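DUF1285 domain-containing protein (Shewanella baltica, PDB 2RA9) is of unknown function but belongs to the DUF1285 family, which may be involved in signal transduction. Local coordinates at residues 110-113 against 118-121; 58-63 against 69-74; 33-38 against 49-54; 29-34 against 127-132. All coordinates share one frame; numbering follows the deposited sequence.

Repetition organises this fold: two six-stranded mixed sheets share the strand order 3-2-1-6-5-4, and the four contacts sample both and the junction between them. Contacts 3 and 2 follow each other along the chain in the first sheet, with centres 10 Å apart, and meet where Leu-63 packs on Phe-50 and Leu-54. Contact 1 comes later, in the second sheet, about 20 Å from both between centres. Contact 4 is a small bridge between the halves, joining the loop after strand 27-29 to strand 127-130; it shares Gly-33 and Asp-34 with contact 3, and contacts 1 and 2 are nested inside the loop it closes. Strand 127-130 also pairs with strand 118-121 of contact 1.

Contact 1. Residues 110-113 against 118-121; sequences QMKL and VYLP. With EDO (1,2-ethanediol), chain F.
Lys-112 and Tyr-119 face each other as an antiparallel hydrogen-bonded pair, and two backbone bonds join them. Lys-112 N donates to Tyr-119 O at 2.9 Å, and Tyr-119 N donates to Lys-112 O at 2.8 Å. A CA-H...O contact supplements each bond, from Met-111 CA to Tyr-119 O and from Val-118 CA to Lys-112 O, which gives either carbonyl oxygen a second, softer donor.

The apolar contacts follow the backbone. In the adjoining non-hydrogen-bonded pair, Leu-113 and Val-118 lie side by side and point the same way, with Leu-113 CG 3.9 Å from Val-118 CG2. Met-111, deposited as selenomethionine, sets its CB 3.7 Å from Leu-120 CD2; a chi1 of 75° wedges CG between the backbone N and the carbonyl carbon, and the extended chain then leads SE outward, still 4.3 Å from Val-118 CG1. Gln-110 crosses Pro-121 at about a right angle, its CB 3.6 Å from Pro-121 CG, while its amide is held by Asp-107. A glycine at Pro-121 would probably leave the aliphatic part of Gln-110 without its mate and open a gap beside Trp-127.

Lys-112 NZ stands 5.6 Å from the centroid of the Tyr-119 ring, 23° off the normal, a weak cation-pi attraction at most; the lysine also makes a cation-pi contact with Trp-127. Tyr-119 OH is hydrogen-bonded to Asp-76, in the link between the two sheets. Antiparallel pairing of two consecutive strands across a four-residue connection makes a beta hairpin, which adds strand 112-113 as an outermost strand of the second sheet.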
loop_
_atom_site.group_PDB
_atom_site.type_symbol
_atom_site.label_atom_id
_atom_site.label_comp_id
_atom_site.label_asym_id
_atom_site.label_seq_id
_atom_site.Cartn_x
_atom_site.Cartn_y
_atom_site.Cartn_z
ATOM N N GLN A 110 -13.452 0.139 -5.775
ATOM C CA GLN A 110 -12.711 -1.119 -5.762
ATOM C C GLN A 110 -12.150 -1.475 -4.389
ATOM O O GLN A 110 -11.381 -2.420 -4.228
ATOM C CB GLN A 110 -11.579 -1.041 -6.775
ATOM C CG GLN A 110 -12.073 -0.946 -8.239
ATOM C CD GLN A 110 -10.916 -0.752 -9.197
ATOM O OE1 GLN A 110 -9.918 -1.471 -9.124
ATOM N NE2 GLN A 110 -11.028 0.241 -10.076
HETATM N N MSE A 111 -12.576 -0.753 -3.363
HETATM C CA MSE A 111 -12.109 -1.015 -2.018
HETATM C C MSE A 111 -12.462 -2.417 -1.573
HETATM O O MSE A 111 -13.490 -2.987 -1.988
HETATM C CB MSE A 111 -12.704 0.004 -1.069
HETATM C CG MSE A 111 -14.178 -0.228 -0.734
HETATM SE SE MSE A 111 -14.779 1.066 0.588
HETATM C CE MSE A 111 -16.523 0.283 0.754
ATOM N N LYS A 112 -11.659 -2.956 -0.662
ATOM C CA LYS A 112 -11.928 -4.248 -0.067
ATOM C C LYS A 112 -11.940 -4.106 1.440
ATOM O O LYS A 112 -11.111 -3.393 2.010
ATOM C CB LYS A 112 -10.853 -5.236 -0.547
ATOM C CG LYS A 112 -10.712 -6.540 0.212
ATOM C CD LYS A 112 -9.646 -7.412 -0.443
ATOM C CE LYS A 112 -8.227 -6.916 -0.115
ATOM N NZ LYS A 112 -7.205 -7.935 -0.446
ATOM N N LEU A 113 -12.904 -4.768 2.082
ATOM C CA LEU A 113 -13.027 -4.741 3.527
ATOM C C LEU A 113 -12.804 -6.107 4.109
ATOM O O LEU A 113 -13.252 -7.096 3.555
ATOM C CB LEU A 113 -14.425 -4.243 3.976
ATOM C CG LEU A 113 -14.715 -2.757 3.809
ATOM C CD1 LEU A 113 -14.542 -2.254 2.369
ATOM C CD2 LEU A 113 -16.089 -2.355 4.350
ATOM N N VAL A 118 -9.883 -1.502 5.965
ATOM C CA VAL A 118 -10.259 -1.189 4.605
ATOM C C VAL A 118 -8.974 -1.071 3.792
ATOM O O VAL A 118 -7.969 -0.521 4.246
ATOM C CB VAL A 118 -11.034 0.103 4.537
ATOM C CG1 VAL A 118 -11.329 0.498 3.071
ATOM C CG2 VAL A 118 -12.333 -0.026 5.341
ATOM N N TYR A 119 -9.034 -1.619 2.586
ATOM C CA TYR A 119 -7.889 -1.649 1.669
ATOM C C TYR A 119 -8.242 -1.063 0.325
ATOM O O TYR A 119 -9.325 -1.275 -0.154
ATOM C CB TYR A 119 -7.382 -3.081 1.470
ATOM C CG TYR A 119 -7.039 -3.794 2.737
ATOM C CD1 TYR A 119 -8.022 -4.425 3.485
ATOM C CD2 TYR A 119 -5.735 -3.893 3.180
ATOM C CE1 TYR A 119 -7.721 -5.104 4.620
ATOM C CE2 TYR A 119 -5.418 -4.583 4.374
ATOM C CZ TYR A 119 -6.418 -5.151 5.099
ATOM O OH TYR A 119 -6.133 -5.848 6.241
ATOM N N LEU A 120 -7.320 -0.307 -0.278
ATOM C CA LEU A 120 -7.533 0.260 -1.602
ATOM C C LEU A 120 -6.512 -0.308 -2.572
ATOM O O LEU A 120 -5.343 -0.444 -2.220
ATOM C CB LEU A 120 -7.431 1.796 -1.587
ATOM C CG LEU A 120 -8.512 2.552 -0.798
ATOM C CD1 LEU A 120 -8.208 4.045 -0.650
ATOM C CD2 LEU A 120 -9.909 2.338 -1.418
ATOM N N PRO A 121 -6.921 -0.603 -3.810
ATOM C CA PRO A 121 -5.961 -1.205 -4.719
ATOM C C PRO A 121 -5.082 -0.160 -5.411
ATOM O O PRO A 121 -5.552 0.898 -5.817
ATOM C CB PRO A 121 -6.848 -1.970 -5.700
ATOM C CG PRO A 121 -8.120 -1.149 -5.756
ATOM C CD PRO A 121 -8.261 -0.497 -4.419
HETATM C C1 EDO F . -9.025 1.484 9.815
HETATM O O1 EDO F . -9.218 0.328 10.642
HETATM C C2 EDO F . -9.340 1.169 8.357
HETATM O O2 EDO F . -8.392 0.231 7.795
#

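Contact 2. Residues 58-63 against 69-74. With EDO (1,2-ethanediol), chain C.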
loop_
_atom_site.group_PDB
_atom_site.type_symbol
_atom_site.label_atom_id
_atom_site.label_comp_id
_atom_site.label_asym_id
_atom_site.label_seq_id
_atom_site.Cartn_x
_atom_site.Cartn_y
_atom_site.Cartn_z
ATOM N N ASP A 58 0.431 -13.406 -7.785
ATOM C CA ASP A 58 -0.207 -14.597 -7.214
ATOM C C ASP A 58 -0.087 -14.615 -5.692
ATOM O O ASP A 58 0.258 -15.630 -5.066
ATOM C CB ASP A 58 0.328 -15.896 -7.816
ATOM C CG ASP A 58 0.214 -15.946 -9.321
ATOM O OD1 ASP A 58 -0.839 -15.523 -9.836
ATOM O OD2 ASP A 58 1.182 -16.452 -9.974
ATOM N N ASP A 59 -0.355 -13.458 -5.108
ATOM C CA ASP A 59 -0.504 -13.311 -3.648
ATOM C C ASP A 59 0.812 -13.313 -2.886
ATOM O O ASP A 59 0.820 -13.262 -1.645
ATOM C CB ASP A 59 -1.430 -14.375 -3.051
ATOM C CG ASP A 59 -2.677 -14.567 -3.859
ATOM O OD1 ASP A 59 -3.469 -13.605 -3.945
ATOM O OD2 ASP A 59 -2.848 -15.699 -4.391
ATOM N N GLU A 60 1.914 -13.360 -3.606
ATOM C CA GLU A 60 3.252 -13.384 -3.018
ATOM C C GLU A 60 3.964 -12.114 -3.429
ATOM O O GLU A 60 3.717 -11.609 -4.509
ATOM C CB GLU A 60 4.019 -14.604 -3.531
ATOM C CG GLU A 60 3.359 -15.916 -3.088
ATOM C CD GLU A 60 3.991 -17.167 -3.715
ATOM O OE1 GLU A 60 5.031 -17.075 -4.412
ATOM O OE2 GLU A 60 3.396 -18.264 -3.539
ATOM N N TYR A 61 4.849 -11.614 -2.561
ATOM C CA TYR A 61 5.507 -10.323 -2.796
ATOM C C TYR A 61 6.986 -10.471 -3.134
ATOM O O TYR A 61 7.671 -11.332 -2.615
ATOM C CB TYR A 61 5.379 -9.462 -1.549
ATOM C CG TYR A 61 3.960 -9.134 -1.233
ATOM C CD1 TYR A 61 3.196 -9.987 -0.435
ATOM C CD2 TYR A 61 3.373 -7.944 -1.688
ATOM C CE1 TYR A 61 1.873 -9.662 -0.127
ATOM C CE2 TYR A 61 2.066 -7.614 -1.347
ATOM C CZ TYR A 61 1.324 -8.481 -0.605
ATOM O OH TYR A 61 0.035 -8.153 -0.259
ATOM N N PHE A 62 7.447 -9.651 -4.075
ATOM C CA PHE A 62 8.798 -9.695 -4.589
ATOM C C PHE A 62 9.298 -8.311 -4.890
ATOM O O PHE A 62 8.512 -7.430 -5.238
ATOM C CB PHE A 62 8.836 -10.482 -5.940
ATOM C CG PHE A 62 8.272 -11.864 -5.863
ATOM C CD1 PHE A 62 6.912 -12.066 -6.026
ATOM C CD2 PHE A 62 9.089 -12.940 -5.631
ATOM C CE1 PHE A 62 6.372 -13.323 -5.922
ATOM C CE2 PHE A 62 8.536 -14.225 -5.542
ATOM C CZ PHE A 62 7.185 -14.389 -5.634
ATOM N N LEU A 63 10.600 -8.134 -4.724
ATOM C CA LEU A 63 11.315 -7.015 -5.292
ATOM C C LEU A 63 11.892 -7.524 -6.621
ATOM O O LEU A 63 12.568 -8.573 -6.667
ATOM C CB LEU A 63 12.427 -6.532 -4.364
ATOM C CG LEU A 63 11.996 -6.160 -2.957
ATOM C CD1 LEU A 63 13.209 -5.699 -2.123
ATOM C CD2 LEU A 63 10.915 -5.064 -2.956
ATOM N N LYS A 69 15.787 -10.902 -8.181
ATOM C CA LYS A 69 14.384 -11.016 -7.899
ATOM C C LYS A 69 14.258 -11.776 -6.591
ATOM O O LYS A 69 14.686 -12.919 -6.514
ATOM C CB LYS A 69 13.613 -11.715 -9.030
ATOM C CG LYS A 69 13.717 -10.986 -10.350
ATOM C CD LYS A 69 13.099 -11.772 -11.495
ATOM C CE LYS A 69 13.308 -11.122 -12.846
ATOM N NZ LYS A 69 14.757 -10.889 -13.164
ATOM N N VAL A 70 13.720 -11.105 -5.567
ATOM C CA VAL A 70 13.754 -11.641 -4.229
ATOM C C VAL A 70 12.387 -11.474 -3.540
ATOM O O VAL A 70 11.603 -10.643 -3.910
ATOM C CB VAL A 70 14.867 -11.016 -3.368
ATOM C CG1 VAL A 70 16.226 -11.140 -4.060
ATOM C CG2 VAL A 70 14.554 -9.572 -3.035
ATOM N N ARG A 71 12.152 -12.321 -2.539
ATOM C CA ARG A 71 10.892 -12.352 -1.830
ATOM C C ARG A 71 10.836 -11.324 -0.697
ATOM O O ARG A 71 11.847 -10.956 -0.100
ATOM C CB ARG A 71 10.636 -13.729 -1.252
ATOM C CG ARG A 71 10.490 -14.811 -2.289
ATOM C CD ARG A 71 10.166 -16.127 -1.615
ATOM N NE ARG A 71 9.868 -17.224 -2.548
ATOM C CZ ARG A 71 8.678 -17.495 -3.082
ATOM N NH1 ARG A 71 7.597 -16.766 -2.819
ATOM N NH2 ARG A 71 8.560 -18.535 -3.897
ATOM N N VAL A 72 9.617 -10.867 -0.447
ATOM C CA VAL A 72 9.294 -9.993 0.691
ATOM C C VAL A 72 8.153 -10.640 1.449
ATOM O O VAL A 72 7.162 -11.071 0.852
ATOM C CB VAL A 72 8.849 -8.606 0.207
ATOM C CG1 VAL A 72 8.516 -7.651 1.387
ATOM C CG2 VAL A 72 9.915 -7.991 -0.724
ATOM N N GLN A 73 8.281 -10.723 2.783
ATOM C CA GLN A 73 7.170 -11.210 3.635
ATOM C C GLN A 73 6.346 -10.002 4.083
ATOM O O GLN A 73 6.911 -8.992 4.502
ATOM C CB GLN A 73 7.705 -11.968 4.859
ATOM C CG GLN A 73 6.619 -12.701 5.636
ATOM C CD GLN A 73 6.004 -13.887 4.817
ATOM O OE1 GLN A 73 6.509 -14.272 3.738
ATOM N NE2 GLN A 73 4.928 -14.469 5.344
ATOM N N VAL A 74 5.028 -10.109 3.984
ATOM C CA VAL A 74 4.119 -9.005 4.263
ATOM C C VAL A 74 3.075 -9.514 5.269
ATOM O O VAL A 74 2.376 -10.489 5.015
ATOM C CB VAL A 74 3.455 -8.504 2.938
ATOM C CG1 VAL A 74 2.420 -7.435 3.231
ATOM C CG2 VAL A 74 4.486 -7.980 1.974
HETATM C C1 EDO C . 17.733 -13.635 -10.510
HETATM O O1 EDO C . 17.032 -13.299 -9.332
HETATM C C2 EDO C . 17.314 -12.708 -11.634
HETATM O O2 EDO C . 16.065 -13.120 -12.202
HETATM O O HOH W 1 6.064 -19.967 -4.118
HETATM O O HOH W 2 5.295 -12.870 -0.009
HETATM O O HOH W 3 7.312 -14.028 -1.723
#
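Glu-60 and Arg-71 form a salt bridge, with Arg-71 NH1 donating to Glu-60 OE1 at 3.0 Å. The acceptor lies near the guanidinium plane, yet the donor comes from above the carboxylate, 62° out of its plane. Phe-62 runs alongside the arginine and places CE2 over one guanidinium face, the two planes turned 45° apart. On the other face of the hairpin, Val-74 CG2 makes a CH-pi contact 3.5 Å from the centroid of the Tyr-61 ring, and Leu-63 CG meets Val-72 CG2 at 3.6 Å.

The backbone positions these groups. Leu-63 and Val-70 exchange bonds in both directions, and Val-72 N donates to Tyr-61 O at 3.0 Å; one water spans Tyr-61 N and Val-72 O. Two further waters grip the guanidinium, linking NH2 to Glu-60 OE1 and NH1 to Tyr-61 O. An alanine in place of Arg-71 would probably leave the Glu-60 carboxylate without its countercharge and take from Phe-62 the neighbour it lies along. Farther out, strands 27-29 and 54-57 flank the hairpin. The salt bridge and its two waters lie on the Phe-62 and Arg-71 face, mainly apolar contacts on the other, consistent with Leu-63 and Val-72 being buried and Glu-60 exposed.

Contact 3. Residues 33-38 against 49-54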
loop_
_atom_site.group_PDB
_atom_site.type_symbol
_atom_site.label_atom_id
_atom_site.label_comp_id
_atom_site.label_asym_id
_atom_site.label_seq_id
_atom_site.Cartn_x
_atom_site.Cartn_y
_atom_site.Cartn_z
ATOM N N GLY A 33 3.174 -1.351 8.386
ATOM C CA GLY A 33 3.809 -0.907 7.142
ATOM C C GLY A 33 5.271 -0.590 7.259
ATOM O O GLY A 33 5.863 -0.073 6.321
ATOM N N ASP A 34 5.876 -0.929 8.387
ATOM C CA ASP A 34 7.282 -0.656 8.597
ATOM C C ASP A 34 8.102 -1.807 8.049
ATOM O O ASP A 34 7.744 -2.981 8.231
ATOM C CB ASP A 34 7.581 -0.404 10.066
ATOM C CG ASP A 34 6.916 0.853 10.583
ATOM O OD1 ASP A 34 6.766 1.797 9.794
ATOM O OD2 ASP A 34 6.538 0.880 11.782
ATOM N N TRP A 35 9.231 -1.489 7.412
ATOM C CA TRP A 35 10.068 -2.489 6.758
ATOM C C TRP A 35 11.307 -2.831 7.573
ATOM O O TRP A 35 11.908 -1.959 8.194
ATOM C CB TRP A 35 10.564 -1.958 5.403
ATOM C CG TRP A 35 9.592 -1.738 4.341
ATOM C CD1 TRP A 35 8.390 -1.043 4.402
ATOM C CD2 TRP A 35 9.721 -2.150 2.989
ATOM N NE1 TRP A 35 7.794 -0.996 3.175
ATOM C CE2 TRP A 35 8.580 -1.678 2.287
ATOM C CE3 TRP A 35 10.684 -2.901 2.285
ATOM C CZ2 TRP A 35 8.385 -1.919 0.927
ATOM C CZ3 TRP A 35 10.478 -3.150 0.953
ATOM C CH2 TRP A 35 9.355 -2.626 0.278
ATOM N N THR A 36 11.713 -4.090 7.494
ATOM C CA THR A 36 13.069 -4.500 7.897
ATOM C C THR A 36 13.754 -5.264 6.788
ATOM O O THR A 36 13.093 -5.839 5.923
ATOM C CB THR A 36 13.079 -5.355 9.167
ATOM O OG1 THR A 36 12.313 -6.530 8.953
ATOM C CG2 THR A 36 12.534 -4.604 10.337
ATOM N N TYR A 37 15.081 -5.260 6.845
ATOM C CA TYR A 37 15.939 -6.059 5.984
ATOM C C TYR A 37 16.913 -6.760 6.912
ATOM O O TYR A 37 17.578 -6.115 7.706
ATOM C CB TYR A 37 16.699 -5.187 5.016
ATOM C CG TYR A 37 17.662 -5.932 4.095
ATOM C CD1 TYR A 37 17.270 -7.048 3.388
ATOM C CD2 TYR A 37 18.970 -5.482 3.919
ATOM C CE1 TYR A 37 18.150 -7.724 2.523
ATOM C CE2 TYR A 37 19.855 -6.154 3.076
ATOM C CZ TYR A 37 19.433 -7.260 2.363
ATOM O OH TYR A 37 20.294 -7.950 1.485
ATOM N N LEU A 38 16.951 -8.080 6.823
ATOM C CA LEU A 38 17.819 -8.892 7.705
ATOM C C LEU A 38 17.553 -8.570 9.168
ATOM O O LEU A 38 18.451 -8.639 10.007
ATOM C CB LEU A 38 19.306 -8.716 7.326
ATOM C CG LEU A 38 19.622 -9.362 5.975
ATOM C CD1 LEU A 38 20.939 -8.929 5.455
ATOM C CD2 LEU A 38 19.613 -10.843 6.171
ATOM N N LEU A 49 12.498 3.473 -1.658
ATOM C CA LEU A 49 13.345 2.962 -2.743
ATOM C C LEU A 49 12.964 1.531 -3.099
ATOM O O LEU A 49 12.708 1.187 -4.265
ATOM C CB LEU A 49 14.824 3.004 -2.343
ATOM C CG LEU A 49 15.855 2.636 -3.388
ATOM C CD1 LEU A 49 16.022 3.740 -4.441
ATOM C CD2 LEU A 49 17.205 2.327 -2.771
ATOM N N PHE A 50 12.906 0.661 -2.108
ATOM C CA PHE A 50 12.540 -0.732 -2.427
ATOM C C PHE A 50 11.070 -0.864 -2.881
ATOM O O PHE A 50 10.750 -1.730 -3.692
ATOM C CB PHE A 50 12.848 -1.676 -1.253
ATOM C CG PHE A 50 14.315 -1.808 -0.957
ATOM C CD1 PHE A 50 15.175 -2.335 -1.875
ATOM C CD2 PHE A 50 14.826 -1.369 0.257
ATOM C CE1 PHE A 50 16.540 -2.431 -1.599
ATOM C CE2 PHE A 50 16.205 -1.453 0.535
ATOM C CZ PHE A 50 17.038 -1.964 -0.405
ATOM N N ALA A 51 10.182 -0.012 -2.392
ATOM C CA ALA A 51 8.754 -0.115 -2.758
ATOM C C ALA A 51 8.586 0.129 -4.253
ATOM O O ALA A 51 7.653 -0.380 -4.859
ATOM C CB ALA A 51 7.891 0.856 -1.975
ATOM N N SER A 52 9.481 0.907 -4.848
ATOM C CA SER A 52 9.407 1.236 -6.279
ATOM C C SER A 52 9.501 0.008 -7.183
ATOM O O SER A 52 9.027 0.024 -8.314
ATOM C CB SER A 52 10.481 2.267 -6.650
ATOM O OG SER A 52 11.808 1.697 -6.681
ATOM N N ILE A 53 10.090 -1.054 -6.651
ATOM C CA ILE A 53 10.257 -2.326 -7.389
ATOM C C ILE A 53 9.518 -3.515 -6.737
ATOM O O ILE A 53 9.779 -4.675 -7.033
ATOM C CB ILE A 53 11.763 -2.675 -7.546
ATOM C CG1 ILE A 53 12.450 -2.906 -6.196
ATOM C CG2 ILE A 53 12.468 -1.614 -8.380
ATOM C CD1 ILE A 53 13.820 -3.558 -6.328
ATOM N N LEU A 54 8.582 -3.201 -5.862
ATOM C CA LEU A 54 7.750 -4.174 -5.170
ATOM C C LEU A 54 6.504 -4.513 -5.956
ATOM O O LEU A 54 5.779 -3.615 -6.424
ATOM C CB LEU A 54 7.337 -3.622 -3.808
ATOM C CG LEU A 54 6.530 -4.495 -2.869
ATOM C CD1 LEU A 54 7.297 -5.675 -2.316
ATOM C CD2 LEU A 54 5.951 -3.654 -1.697
#
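Trp-35 reaches across to Phe-50, Ala-51 and Leu-54 with the far end of its indole, the six-membered ring doing all the touching. Its first torsion sets CG anti to the carbonyl carbon, chi1 -67°, and the ring system extends from strand 35-37 toward the end of helix 44-51. CZ3 comes within 3.6 Å of Phe-50 CB, and the two side chains cross at a slant. The contact therefore falls on the root of the phenylalanine: a chi1 of -66° puts CG opposite the carbonyl carbon, which turns the ring off from the tryptophan and lets it meet Phe-27 edge-to-face.

On the same six-membered ring, CZ2 lies 4.0 Å from Ala-51 CB, and CH2 stands 3.8 Å from Ala-51 N. Leu-54 arrives from the opposite direction: with CG anti to the backbone N (chi1 -176°), its CD2 branch comes 4.0 Å from Trp-35 CZ2. One flat group is thus met by a helix residue's CB, a methyl of the next residue and the branch of a third. What brings that third residue round is a type I turn from Ala-51 to Leu-54, in which Leu-54 N bonds to Ala-51 O at 3.1 Å. Overlapping its start, Leu-49 O accepts from both the backbone and the hydroxyl of Ser-52, the latter bond measuring 2.6 Å from OG.

The contact lies within the buried side of the first sheet. Trp-35 also packs on Ile-29 of strand 27-29, and Phe-50 and Leu-54 both press on Leu-63 of strand 60-64. Through its indole, strand 35-37 is joined to the helix that leads into strand 54-57.

Contact 4. Residues 29-34 against 127-132; sequences INALGD and WGKLGR. With EDO (1,2-ethanediol), chain F; EDO (1,2-ethanediol), chain I.
Lys-129 bridges to the loop at Ala-31 with a single hydrogen bond, NZ donating to Ala-31 O at 2.9 Å. The ammonium group stands above the carbonyl plane, 35° out of it, and CE follows at 3.4 Å from the same Ala-31 O; these two atoms make the close part of the contact. The lysine leaves its backbone with CG anti to N, then bends at chi3 (70°), which turns the amine onto the loop. Asp-76 forms a salt bridge to the same NZ, giving the charge a carboxylate as well as a carbonyl to hold it.

The loop's own bonds position this carbonyl. Residues Asn-30 to Gly-33 make a type I turn, closed by Gly-33 N to Asn-30 O at 2.9 Å. Asn-30 OD1 accepts from Asp-34 N at 3.0 Å, and Asn-30 N bonds to Asp-34 O at 2.9 Å, which ties Asn-30 to Asp-34 across the base of the turn.

The contact as a whole buries little surface. On its looser side, beyond Lys-129, the chain meets small molecules, probably from the crystallisation liquor: O2 of one ethanediol donates to Leu-130 O at 2.8 Å, and another receives a bond from Arg-132 NH1 at 2.9 Å from its O2. Arg-132 itself is exposed.

In the fold, the turn connects strands 27-29 and 35-37 of the first sheet, whereas Lys-129 belongs to strand 127-130 of the second, inserted between strands 79-86 and 118-121, so the lysine joins the second sheet to the loop between those two strands of the first.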
loop_
_atom_site.group_PDB
_atom_site.type_symbol
_atom_site.label_atom_id
_atom_site.label_comp_id
_atom_site.label_asym_id
_atom_site.label_seq_id
_atom_site.Cartn_x
_atom_site.Cartn_y
_atom_site.Cartn_z
ATOM N N ILE A 29 7.662 -6.662 5.942
ATOM C CA ILE A 29 6.807 -5.511 6.166
ATOM C C ILE A 29 5.794 -5.898 7.227
ATOM O O ILE A 29 5.054 -6.864 7.071
ATOM C CB ILE A 29 6.087 -5.045 4.894
ATOM C CG1 ILE A 29 7.084 -4.849 3.763
ATOM C CG2 ILE A 29 5.330 -3.740 5.151
ATOM C CD1 ILE A 29 6.474 -4.441 2.442
ATOM N N ASN A 30 5.795 -5.185 8.344
ATOM C CA ASN A 30 4.849 -5.508 9.434
ATOM C C ASN A 30 3.491 -4.883 9.187
ATOM O O ASN A 30 3.267 -4.205 8.168
ATOM C CB ASN A 30 5.420 -5.159 10.817
ATOM C CG ASN A 30 5.503 -3.681 11.106
ATOM O OD1 ASN A 30 4.895 -2.835 10.438
ATOM N ND2 ASN A 30 6.261 -3.365 12.161
ATOM N N ALA A 31 2.551 -5.171 10.092
ATOM C CA ALA A 31 1.155 -4.807 9.891
ATOM C C ALA A 31 0.968 -3.295 9.825
ATOM O O ALA A 31 0.001 -2.809 9.203
ATOM C CB ALA A 31 0.295 -5.433 10.990
ATOM N N LEU A 32 1.884 -2.549 10.442
ATOM C CA LEU A 32 1.835 -1.092 10.410
ATOM C C LEU A 32 2.552 -0.498 9.193
ATOM O O LEU A 32 2.524 0.706 8.973
ATOM C CB LEU A 32 2.359 -0.508 11.730
ATOM C CG LEU A 32 1.212 -0.165 12.696
ATOM C CD1 LEU A 32 1.670 -0.111 14.147
ATOM C CD2 LEU A 32 0.596 1.160 12.253
ATOM N N GLY A 33 3.174 -1.351 8.386
ATOM C CA GLY A 33 3.809 -0.907 7.142
ATOM C C GLY A 33 5.271 -0.590 7.259
ATOM O O GLY A 33 5.863 -0.073 6.321
ATOM N N ASP A 34 5.876 -0.929 8.387
ATOM C CA ASP A 34 7.282 -0.656 8.597
ATOM C C ASP A 34 8.102 -1.807 8.049
ATOM O O ASP A 34 7.744 -2.981 8.231
ATOM C CB ASP A 34 7.581 -0.404 10.066
ATOM C CG ASP A 34 6.916 0.853 10.583
ATOM O OD1 ASP A 34 6.766 1.797 9.794
ATOM O OD2 ASP A 34 6.538 0.880 11.782
ATOM N N TRP A 127 -1.890 -3.536 -2.470
ATOM C CA TRP A 127 -3.038 -2.939 -1.773
ATOM C C TRP A 127 -2.496 -2.082 -0.650
ATOM O O TRP A 127 -1.486 -2.440 -0.006
ATOM C CB TRP A 127 -3.929 -4.053 -1.187
ATOM C CG TRP A 127 -4.703 -4.788 -2.224
ATOM C CD1 TRP A 127 -4.237 -5.790 -3.038
ATOM C CD2 TRP A 127 -6.065 -4.577 -2.608
ATOM N NE1 TRP A 127 -5.226 -6.231 -3.873
ATOM C CE2 TRP A 127 -6.359 -5.502 -3.629
ATOM C CE3 TRP A 127 -7.070 -3.699 -2.190
ATOM C CZ2 TRP A 127 -7.611 -5.571 -4.225
ATOM C CZ3 TRP A 127 -8.291 -3.785 -2.764
ATOM C CH2 TRP A 127 -8.558 -4.701 -3.775
ATOM N N GLY A 128 -3.141 -0.942 -0.418
ATOM C CA GLY A 128 -2.831 -0.084 0.692
ATOM C C GLY A 128 -3.913 -0.186 1.754
ATOM O O GLY A 128 -5.092 -0.048 1.438
ATOM N N LYS A 129 -3.529 -0.425 3.008
ATOM C CA LYS A 129 -4.450 -0.449 4.128
ATOM C C LYS A 129 -4.692 0.992 4.581
ATOM O O LYS A 129 -3.750 1.708 4.817
ATOM C CB LYS A 129 -3.861 -1.237 5.307
ATOM C CG LYS A 129 -4.790 -1.272 6.494
ATOM C CD LYS A 129 -4.431 -2.310 7.534
ATOM C CE LYS A 129 -3.200 -1.977 8.266
ATOM N NZ LYS A 129 -2.849 -3.006 9.298
ATOM N N LEU A 130 -5.941 1.384 4.798
ATOM C CA LEU A 130 -6.197 2.711 5.359
ATOM C C LEU A 130 -5.779 2.784 6.813
ATOM O O LEU A 130 -6.220 1.968 7.641
ATOM C CB LEU A 130 -7.699 3.042 5.280
ATOM C CG LEU A 130 -8.298 3.319 3.908
ATOM C CD1 LEU A 130 -9.716 3.762 4.042
ATOM C CD2 LEU A 130 -7.475 4.407 3.214
ATOM N N GLY A 131 -4.921 3.733 7.116
ATOM C CA GLY A 131 -4.505 3.957 8.475
ATOM C C GLY A 131 -5.651 4.442 9.356
ATOM O O GLY A 131 -6.608 5.059 8.869
ATOM N N ARG A 132 -5.538 4.215 10.661
ATOM C CA ARG A 132 -6.590 4.574 11.576
ATOM C C ARG A 132 -6.880 6.056 11.553
ATOM O O ARG A 132 -8.049 6.442 11.625
ATOM C CB ARG A 132 -6.243 4.167 13.024
ATOM C CG ARG A 132 -6.377 2.663 13.379
ATOM C CD ARG A 132 -7.226 1.863 12.448
ATOM N NE ARG A 132 -7.663 0.599 13.052
ATOM C CZ ARG A 132 -8.709 0.465 13.869
ATOM N NH1 ARG A 132 -9.462 1.508 14.206
ATOM N NH2 ARG A 132 -9.017 -0.733 14.346
HETATM C C1 EDO F . -9.025 1.484 9.815
HETATM O O1 EDO F . -9.218 0.328 10.642
HETATM C C2 EDO F . -9.340 1.169 8.357
HETATM O O2 EDO F . -8.392 0.231 7.795
HETATM C C1 EDO I . -10.094 5.922 13.796
HETATM O O1 EDO I . -10.519 6.535 15.007
HETATM C C2 EDO I . -10.952 4.716 13.485
HETATM O O2 EDO I . -10.212 3.828 12.652
#